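Local coordinates for thioesterase (Pseudomonas aeruginosa, PDB 2O5U), which probably hydrolyses the thioester bond of fatty acyl-CoA substrates, at residues A[87-99]-A[130-144]. Numbering follows the deposited sequence. Where two conformers were deposited one is given.
Sequences LRVARLGNSSVQY and VAIPQELRDALAALQ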
ATOM      1  N   LEU A  87      10.941  14.337  13.864  1.00 16.99           N
ATOM      2  CA  LEU A  87       9.731  14.468  14.621  1.00 17.58           C
ATOM      3  C   LEU A  87       9.893  15.480  15.754  1.00 17.97           C
ATOM      4  O   LEU A  87      10.936  15.493  16.438  1.00 19.12           O
ATOM      5  CB  LEU A  87       9.382  13.095  15.188  1.00 17.01           C
ATOM      6  CG  LEU A  87       8.182  12.976  16.146  1.00 21.19           C
ATOM      7  CD1 LEU A  87       6.859  13.501  15.536  1.00 19.16           C
ATOM      8  CD2 LEU A  87       8.039  11.521  16.602  1.00 19.02           C
ATOM      9  N   ARG A  88       8.915  16.377  15.886  1.00 16.96           N
ATOM     10  CA  ARG A  88       8.726  17.134  17.117  0.60 19.42           C
ATOM     11  C   ARG A  88       7.224  17.244  17.429  1.00 18.81           C
ATOM     12  O   ARG A  88       6.402  17.069  16.538  1.00 18.62           O
ATOM     13  CB  ARG A  88       9.307  18.523  16.987  0.60 18.66           C
ATOM     14  CG  ARG A  88       8.575  19.353  16.017  0.60 22.34           C
ATOM     15  CD  ARG A  88       9.017  20.796  16.213  0.60 29.61           C
ATOM     16  NE  ARG A  88       8.244  21.731  15.387  0.60 33.84           N
ATOM     17  CZ  ARG A  88       8.572  22.091  14.144  0.60 33.41           C
ATOM     18  NH1 ARG A  88       9.638  21.586  13.551  0.60 34.07           N
ATOM     19  NH2 ARG A  88       7.826  22.960  13.488  0.60 35.60           N
ATOM     20  N   VAL A  89       6.903  17.566  18.689  1.00 19.17           N
ATOM     21  CA  VAL A  89       5.525  17.800  19.115  1.00 19.15           C
ATOM     22  C   VAL A  89       5.397  19.316  19.151  1.00 19.62           C
ATOM     23  O   VAL A  89       6.164  20.006  19.833  1.00 19.47           O
ATOM     24  CB  VAL A  89       5.278  17.134  20.506  1.00 18.85           C
ATOM     25  CG1 VAL A  89       4.148  17.816  21.280  1.00 19.44           C
ATOM     26  CG2 VAL A  89       5.052  15.588  20.292  1.00 21.15           C
ATOM     27  N   ALA A  90       4.431  19.842  18.418  1.00 18.63           N
ATOM     28  CA  ALA A  90       4.184  21.303  18.398  1.00 21.03           C
ATOM     29  C   ALA A  90       3.258  21.694  19.522  1.00 21.35           C
ATOM     30  O   ALA A  90       3.385  22.765  20.074  1.00 22.00           O
ATOM     31  CB  ALA A  90       3.552  21.729  17.061  1.00 20.96           C
ATOM     32  N   ARG A  91       2.273  20.869  19.812  1.00 22.71           N
ATOM     33  CA  ARG A  91       1.448  21.087  21.020  1.00 23.59           C
ATOM     34  C   ARG A  91       0.954  19.826  21.668  1.00 22.67           C
ATOM     35  O   ARG A  91       0.715  18.813  20.997  1.00 22.23           O
ATOM     36  CB  ARG A  91       0.304  22.091  20.846  1.00 26.05           C
ATOM     37  CG  ARG A  91      -0.597  21.921  19.695  1.00 31.96           C
ATOM     38  CD  ARG A  91      -2.056  22.383  20.061  1.00 36.43           C
ATOM     39  NE  ARG A  91      -2.921  21.421  19.376  1.00 37.77           N
ATOM     40  CZ  ARG A  91      -3.510  20.371  19.956  1.00 36.74           C
ATOM     41  NH1 ARG A  91      -3.447  20.176  21.282  1.00 37.80           N
ATOM     42  NH2 ARG A  91      -4.206  19.541  19.196  1.00 34.00           N
ATOM     43  N   LEU A  92       0.818  19.889  22.986  1.00 21.58           N
ATOM     44  CA  LEU A  92       0.465  18.721  23.754  1.00 21.96           C
ATOM     45  C   LEU A  92      -0.623  19.144  24.725  1.00 22.42           C
ATOM     46  O   LEU A  92      -0.429  20.024  25.580  1.00 21.25           O
ATOM     47  CB  LEU A  92       1.699  18.152  24.466  1.00 21.87           C
ATOM     48  CG  LEU A  92       1.507  17.015  25.487  1.00 21.18           C
ATOM     49  CD1 LEU A  92       1.032  15.793  24.744  1.00 24.88           C
ATOM     50  CD2 LEU A  92       2.823  16.707  26.187  1.00 22.09           C
ATOM     51  N   GLY A  93      -1.793  18.577  24.519  1.00 21.69           N
ATOM     52  CA  GLY A  93      -2.935  18.974  25.283  1.00 22.20           C
ATOM     53  C   GLY A  93      -3.319  17.795  26.142  1.00 21.73           C
ATOM     54  O   GLY A  93      -2.567  16.830  26.256  1.00 22.05           O
ATOM     55  N   ASN A  94      -4.501  17.892  26.722  1.00 20.80           N
ATOM     56  CA  ASN A  94      -5.010  16.867  27.639  1.00 20.62           C
ATOM     57  C   ASN A  94      -5.300  15.566  26.878  1.00 19.78           C
ATOM     58  O   ASN A  94      -4.822  14.478  27.286  1.00 19.34           O
ATOM     59  CB  ASN A  94      -6.282  17.370  28.326  1.00 19.57           C
ATOM     60  CG  ASN A  94      -6.713  16.478  29.495  1.00 18.88           C
ATOM     61  OD1 ASN A  94      -5.877  16.006  30.262  1.00 18.64           O
ATOM     62  ND2 ASN A  94      -8.019  16.250  29.631  1.00 17.91           N
ATOM     63  N   SER A  95      -6.076  15.678  25.790  1.00 19.93           N
ATOM     64  CA  SER A  95      -6.439  14.497  24.986  1.00 20.41           C
ATOM     65  C   SER A  95      -5.882  14.487  23.559  1.00 21.15           C
ATOM     66  O   SER A  95      -5.984  13.472  22.876  1.00 21.72           O
ATOM     67  CB  SER A  95      -7.942  14.269  24.964  1.00 22.30           C
ATOM     68  OG  SER A  95      -8.644  15.350  24.377  1.00 25.42           O
ATOM     69  N   SER A  96      -5.262  15.590  23.133  1.00 19.24           N
ATOM     70  CA  SER A  96      -4.813  15.669  21.780  1.00 19.89           C
ATOM     71  C   SER A  96      -3.363  16.180  21.718  1.00 18.73           C
ATOM     72  O   SER A  96      -2.864  16.851  22.626  1.00 17.84           O
ATOM     73  CB  SER A  96      -5.763  16.569  20.985  1.00 20.19           C
ATOM     74  OG  SER A  96      -5.575  17.919  21.382  1.00 25.45           O
ATOM     75  N   VAL A  97      -2.714  15.898  20.603  1.00 18.71           N
ATOM     76  CA  VAL A  97      -1.311  16.193  20.404  1.00 18.32           C
ATOM     77  C   VAL A  97      -1.125  16.467  18.894  1.00 18.79           C
ATOM     78  O   VAL A  97      -1.641  15.746  18.028  1.00 17.21           O
ATOM     79  CB  VAL A  97      -0.354  15.055  21.000  1.00 18.49           C
ATOM     80  CG1 VAL A  97      -0.590  13.713  20.384  1.00 20.12           C
ATOM     81  CG2 VAL A  97       1.171  15.436  20.910  1.00 20.89           C
ATOM     82  N   GLN A  98      -0.435  17.571  18.604  1.00 19.79           N
ATOM     83  CA  GLN A  98      -0.084  17.901  17.201  1.00 18.84           C
ATOM     84  C   GLN A  98       1.407  17.621  16.999  1.00 18.85           C
ATOM     85  O   GLN A  98       2.252  18.225  17.665  1.00 17.97           O
ATOM     86  CB  GLN A  98      -0.375  19.366  16.879  1.00 19.06           C
ATOM     87  CG  GLN A  98      -0.198  19.750  15.318  1.00 22.24           C
ATOM     88  CD  GLN A  98       0.519  21.097  15.060  1.00 30.22           C
ATOM     89  OE1 GLN A  98       0.615  21.945  15.933  1.00 35.06           O
ATOM     90  NE2 GLN A  98       1.036  21.283  13.823  1.00 35.45           N
ATOM     91  N   TYR A  99       1.719  16.730  16.040  1.00 19.72           N
ATOM     92  CA  TYR A  99       3.095  16.432  15.616  1.00 18.54           C
ATOM     93  C   TYR A  99       3.494  17.288  14.400  1.00 19.19           C
ATOM     94  O   TYR A  99       2.655  17.584  13.529  1.00 18.73           O
ATOM     95  CB  TYR A  99       3.225  14.962  15.230  1.00 19.66           C
ATOM     96  CG  TYR A  99       2.605  13.976  16.187  1.00 19.08           C
ATOM     97  CD1 TYR A  99       1.309  13.474  16.002  1.00 20.69           C
ATOM     98  CD2 TYR A  99       3.293  13.586  17.313  1.00 19.65           C
ATOM     99  CE1 TYR A  99       0.766  12.530  16.941  1.00 18.67           C
ATOM    100  CE2 TYR A  99       2.777  12.696  18.220  1.00 17.24           C
ATOM    101  CZ  TYR A  99       1.527  12.175  18.032  1.00 17.21           C
ATOM    102  OH  TYR A  99       1.051  11.277  18.941  1.00 17.94           O
ATOM    103  N   VAL A 130     -10.385  10.427  26.001  1.00 23.69           N
ATOM    104  CA  VAL A 130      -9.877  10.265  27.353  1.00 23.32           C
ATOM    105  C   VAL A 130      -8.614  11.084  27.367  1.00 22.30           C
ATOM    106  O   VAL A 130      -8.158  11.504  26.296  1.00 22.18           O
ATOM    107  CB  VAL A 130      -9.538   8.802  27.673  1.00 22.42           C
ATOM    108  CG1 VAL A 130     -10.815   8.050  27.946  1.00 26.70           C
ATOM    109  CG2 VAL A 130      -8.725   8.169  26.539  1.00 24.01           C
ATOM    110  N   ALA A 131      -8.008  11.277  28.526  1.00 20.43           N
ATOM    111  CA  ALA A 131      -6.738  12.010  28.498  1.00 20.03           C
ATOM    112  C   ALA A 131      -5.607  11.085  28.061  1.00 20.41           C
ATOM    113  O   ALA A 131      -5.627   9.841  28.300  1.00 17.75           O
ATOM    114  CB  ALA A 131      -6.436  12.675  29.795  1.00 20.19           C
ATOM    115  N   ILE A 132      -4.632  11.688  27.390  1.00 18.47           N
ATOM    116  CA  ILE A 132      -3.434  10.981  27.014  1.00 19.66           C
ATOM    117  C   ILE A 132      -2.821  10.370  28.299  1.00 19.65           C
ATOM    118  O   ILE A 132      -2.581  11.087  29.294  1.00 18.92           O
ATOM    119  CB  ILE A 132      -2.425  11.969  26.342  1.00 19.65           C
ATOM    120  CG1 ILE A 132      -3.001  12.518  25.020  1.00 18.92           C
ATOM    121  CG2 ILE A 132      -1.067  11.319  26.198  1.00 21.54           C
ATOM    122  CD1 ILE A 132      -2.181  13.805  24.472  1.00 18.96           C
ATOM    123  N   PRO A 133      -2.596   9.055  28.291  1.00 19.94           N
ATOM    124  CA  PRO A 133      -2.007   8.345  29.424  1.00 21.08           C
ATOM    125  C   PRO A 133      -0.658   8.923  29.866  1.00 22.28           C
ATOM    126  O   PRO A 133       0.131   9.354  28.992  1.00 21.10           O
ATOM    127  CB  PRO A 133      -1.820   6.930  28.877  1.00 22.20           C
ATOM    128  CG  PRO A 133      -3.002   6.747  27.883  1.00 23.50           C
ATOM    129  CD  PRO A 133      -3.022   8.133  27.215  1.00 21.82           C
ATOM    130  N   GLN A 134      -0.385   8.890  31.180  1.00 22.08           N
ATOM    131  CA  GLN A 134       0.814   9.551  31.774  1.00 22.84           C
ATOM    132  C   GLN A 134       2.166   9.171  31.126  1.00 22.37           C
ATOM    133  O   GLN A 134       2.999  10.027  30.827  1.00 20.98           O
ATOM    134  CB  GLN A 134       0.836   9.370  33.311  1.00 23.20           C
ATOM    135  CG  GLN A 134       1.863  10.284  34.041  1.00 27.07           C
ATOM    136  CD  GLN A 134       1.687  11.786  33.755  1.00 30.17           C
ATOM    137  OE1 GLN A 134       0.620  12.353  34.011  1.00 32.78           O
ATOM    138  NE2 GLN A 134       2.738  12.434  33.261  1.00 25.30           N
ATOM    139  N   GLU A 135       2.376   7.879  30.917  1.00 21.46           N
ATOM    140  CA  GLU A 135       3.621   7.412  30.326  1.00 24.18           C
ATOM    141  C   GLU A 135       3.767   7.919  28.876  1.00 22.07           C
ATOM    142  O   GLU A 135       4.843   8.282  28.466  1.00 21.77           O
ATOM    143  CB  GLU A 135       3.723   5.867  30.438  1.00 23.93           C
ATOM    144  CG  GLU A 135       4.962   5.224  29.773  1.00 27.79           C
ATOM    145  CD  GLU A 135       5.113   3.692  30.059  1.00 30.13           C
ATOM    146  OE1 GLU A 135       6.128   3.105  29.634  1.00 35.01           O
ATOM    147  OE2 GLU A 135       4.244   3.045  30.710  1.00 33.81           O
ATOM    148  N   LEU A 136       2.680   7.964  28.122  1.00 22.14           N
ATOM    149  CA  LEU A 136       2.718   8.484  26.758  1.00 22.49           C
ATOM    150  C   LEU A 136       2.923  10.024  26.763  1.00 21.55           C
ATOM    151  O   LEU A 136       3.718  10.554  25.971  1.00 22.38           O
ATOM    152  CB  LEU A 136       1.416   8.101  26.081  1.00 23.10           C
ATOM    153  CG  LEU A 136       1.111   8.281  24.621  1.00 27.30           C
ATOM    154  CD1 LEU A 136       2.323   7.857  23.828  1.00 31.37           C
ATOM    155  CD2 LEU A 136      -0.079   7.402  24.242  1.00 25.46           C
ATOM    156  N   ARG A 137       2.224  10.745  27.649  1.00 20.79           N
ATOM    157  CA  ARG A 137       2.452  12.199  27.852  1.00 20.88           C
ATOM    158  C   ARG A 137       3.951  12.533  28.095  1.00 21.60           C
ATOM    159  O   ARG A 137       4.514  13.474  27.495  1.00 21.25           O
ATOM    160  CB  ARG A 137       1.612  12.729  29.035  1.00 21.59           C
ATOM    161  CG  ARG A 137       1.646  14.257  29.179  1.00 20.81           C
ATOM    162  CD  ARG A 137       0.754  14.771  30.319  1.00 22.59           C
ATOM    163  NE  ARG A 137      -0.608  14.248  30.157  1.00 24.72           N
ATOM    164  CZ  ARG A 137      -1.511  14.708  29.299  1.00 24.67           C
ATOM    165  NH1 ARG A 137      -1.228  15.748  28.529  1.00 25.40           N
ATOM    166  NH2 ARG A 137      -2.696  14.112  29.205  1.00 23.64           N
ATOM    167  N   ASP A 138       4.569  11.784  29.002  1.00 20.93           N
ATOM    168  CA  ASP A 138       5.979  12.005  29.396  1.00 21.10           C
ATOM    169  C   ASP A 138       6.886  11.903  28.184  1.00 20.98           C
ATOM    170  O   ASP A 138       7.736  12.732  27.981  1.00 21.46           O
ATOM    171  CB  ASP A 138       6.422  10.959  30.427  1.00 20.78           C
ATOM    172  CG  ASP A 138       5.887  11.243  31.818  1.00 25.84           C
ATOM    173  OD1 ASP A 138       5.376  12.374  32.052  1.00 24.57           O
ATOM    174  OD2 ASP A 138       5.991  10.326  32.650  1.00 28.76           O
ATOM    175  N   ALA A 139       6.665  10.887  27.368  1.00 20.19           N
ATOM    176  CA  ALA A 139       7.420  10.681  26.117  1.00 20.14           C
ATOM    177  C   ALA A 139       7.183  11.788  25.098  1.00 20.38           C
ATOM    178  O   ALA A 139       8.132  12.247  24.397  1.00 19.39           O
ATOM    179  CB  ALA A 139       7.075   9.318  25.534  1.00 19.20           C
ATOM    180  N   LEU A 140       5.924  12.208  24.972  1.00 20.32           N
ATOM    181  CA  LEU A 140       5.576  13.292  24.038  1.00 21.11           C
ATOM    182  C   LEU A 140       6.170  14.632  24.509  1.00 21.49           C
ATOM    183  O   LEU A 140       6.602  15.455  23.696  1.00 21.28           O
ATOM    184  CB  LEU A 140       4.061  13.442  23.924  1.00 21.04           C
ATOM    185  CG  LEU A 140       3.323  12.273  23.274  1.00 19.24           C
ATOM    186  CD1 LEU A 140       1.813  12.427  23.495  1.00 18.91           C
ATOM    187  CD2 LEU A 140       3.747  12.306  21.770  1.00 20.87           C
ATOM    188  N   ALA A 141       6.153  14.868  25.814  1.00 21.07           N
ATOM    189  CA  ALA A 141       6.717  16.062  26.365  1.00 21.87           C
ATOM    190  C   ALA A 141       8.218  16.189  26.025  1.00 21.77           C
ATOM    191  O   ALA A 141       8.684  17.278  25.764  1.00 22.36           O
ATOM    192  CB  ALA A 141       6.469  16.145  27.925  1.00 20.17           C
ATOM    193  N   ALA A 142       8.941  15.085  26.001  1.00 22.06           N
ATOM    194  CA  ALA A 142      10.332  15.124  25.589  1.00 23.25           C
ATOM    195  C   ALA A 142      10.561  15.536  24.102  1.00 23.62           C
ATOM    196  O   ALA A 142      11.706  15.777  23.704  1.00 24.40           O
ATOM    197  CB  ALA A 142      11.011  13.810  25.903  1.00 23.54           C
ATOM    198  N   LEU A 143       9.500  15.644  23.301  1.00 23.16           N
ATOM    199  CA  LEU A 143       9.643  16.071  21.881  1.00 23.84           C
ATOM    200  C   LEU A 143       9.174  17.499  21.612  1.00 23.71           C
ATOM    201  O   LEU A 143       9.242  17.945  20.498  1.00 22.97           O
ATOM    202  CB  LEU A 143       8.922  15.092  20.902  1.00 21.32           C
ATOM    203  CG  LEU A 143       9.489  13.681  21.035  1.00 24.38           C
ATOM    204  CD1 LEU A 143       8.921  12.782  19.969  1.00 23.32           C
ATOM    205  CD2 LEU A 143      11.053  13.618  20.994  1.00 26.53           C
ATOM    206  N   GLN A 144       8.711  18.203  22.636  1.00 25.17           N
ATOM    207  CA  GLN A 144       8.062  19.490  22.431  1.00 26.69           C
ATOM    208  C   GLN A 144       9.009  20.675  22.404  1.00 27.38           C
ATOM    209  O   GLN A 144      10.040  20.645  23.068  1.00 29.04           O
ATOM    210  CB  GLN A 144       6.978  19.685  23.495  1.00 26.82           C
ATOM    211  CG  GLN A 144       6.213  20.997  23.326  1.00 29.93           C
ATOM    212  CD  GLN A 144       4.896  21.003  24.056  1.00 34.56           C
ATOM    213  OE1 GLN A 144       3.937  21.652  23.592  1.00 37.25           O
ATOM    214  NE2 GLN A 144       4.826  20.295  25.215  1.00 30.63           N
TER
HETATM  215  O   HOH W   1       1.587  22.475  24.272  1.00 32.79           O
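L140 places its two methyls between L92 and V97 on one hand and V89 and Y99 on the other: CD1 lies 3.7 Å from L92 CD1 and also meets V97 CG2, tip to tip, whereas CD2 turns to V89 CG2 and to Y99, reaching CE2 at 3.7 Å near the plane of the ring, thus at its edge. L92 lies obliquely across L140; with CG anti to the backbone N (chi1 172°), CD1 is set against I132 CD1 and CD2 against the helix backbone at R137 O and A141 N. At the far end L143 crosses L87 at about a right angle, with L143 CD1 against L87 CD2.

Two polar anchors bracket this apolar centre. One is R137, whose chain bends at chi3 (-53°) and brings the guanidinium edge to the hairpin turn: NH1 donates to G93 O and NH2 to N94 O, each at 2.9 Å, with both oxygens close to the guanidinium plane. N94 O is gripped twice, for I132 N donates to it as well, at 2.8 Å and within the carbonyl plane, so the turn is tied to both the helix and the residues leading into it. The other is V89 N, which gives L143 O a nearly straight bond (172° at the hydrogen) from well above the carbonyl plane. Near it, Q144 OE1 receives a bond from a water that in turn accepts from L92 N, near the classic bulge where A90 and R91 both face Q98.

Farther in, L140 touches L49 and L143 touches Y48, both on helix 34-53. The short C-terminal helix 134-141 therefore packs over the hairpin of strands 83-92 and 96-105, alongside the long helix enfolded by the antiparallel sheet in the hotdog fold.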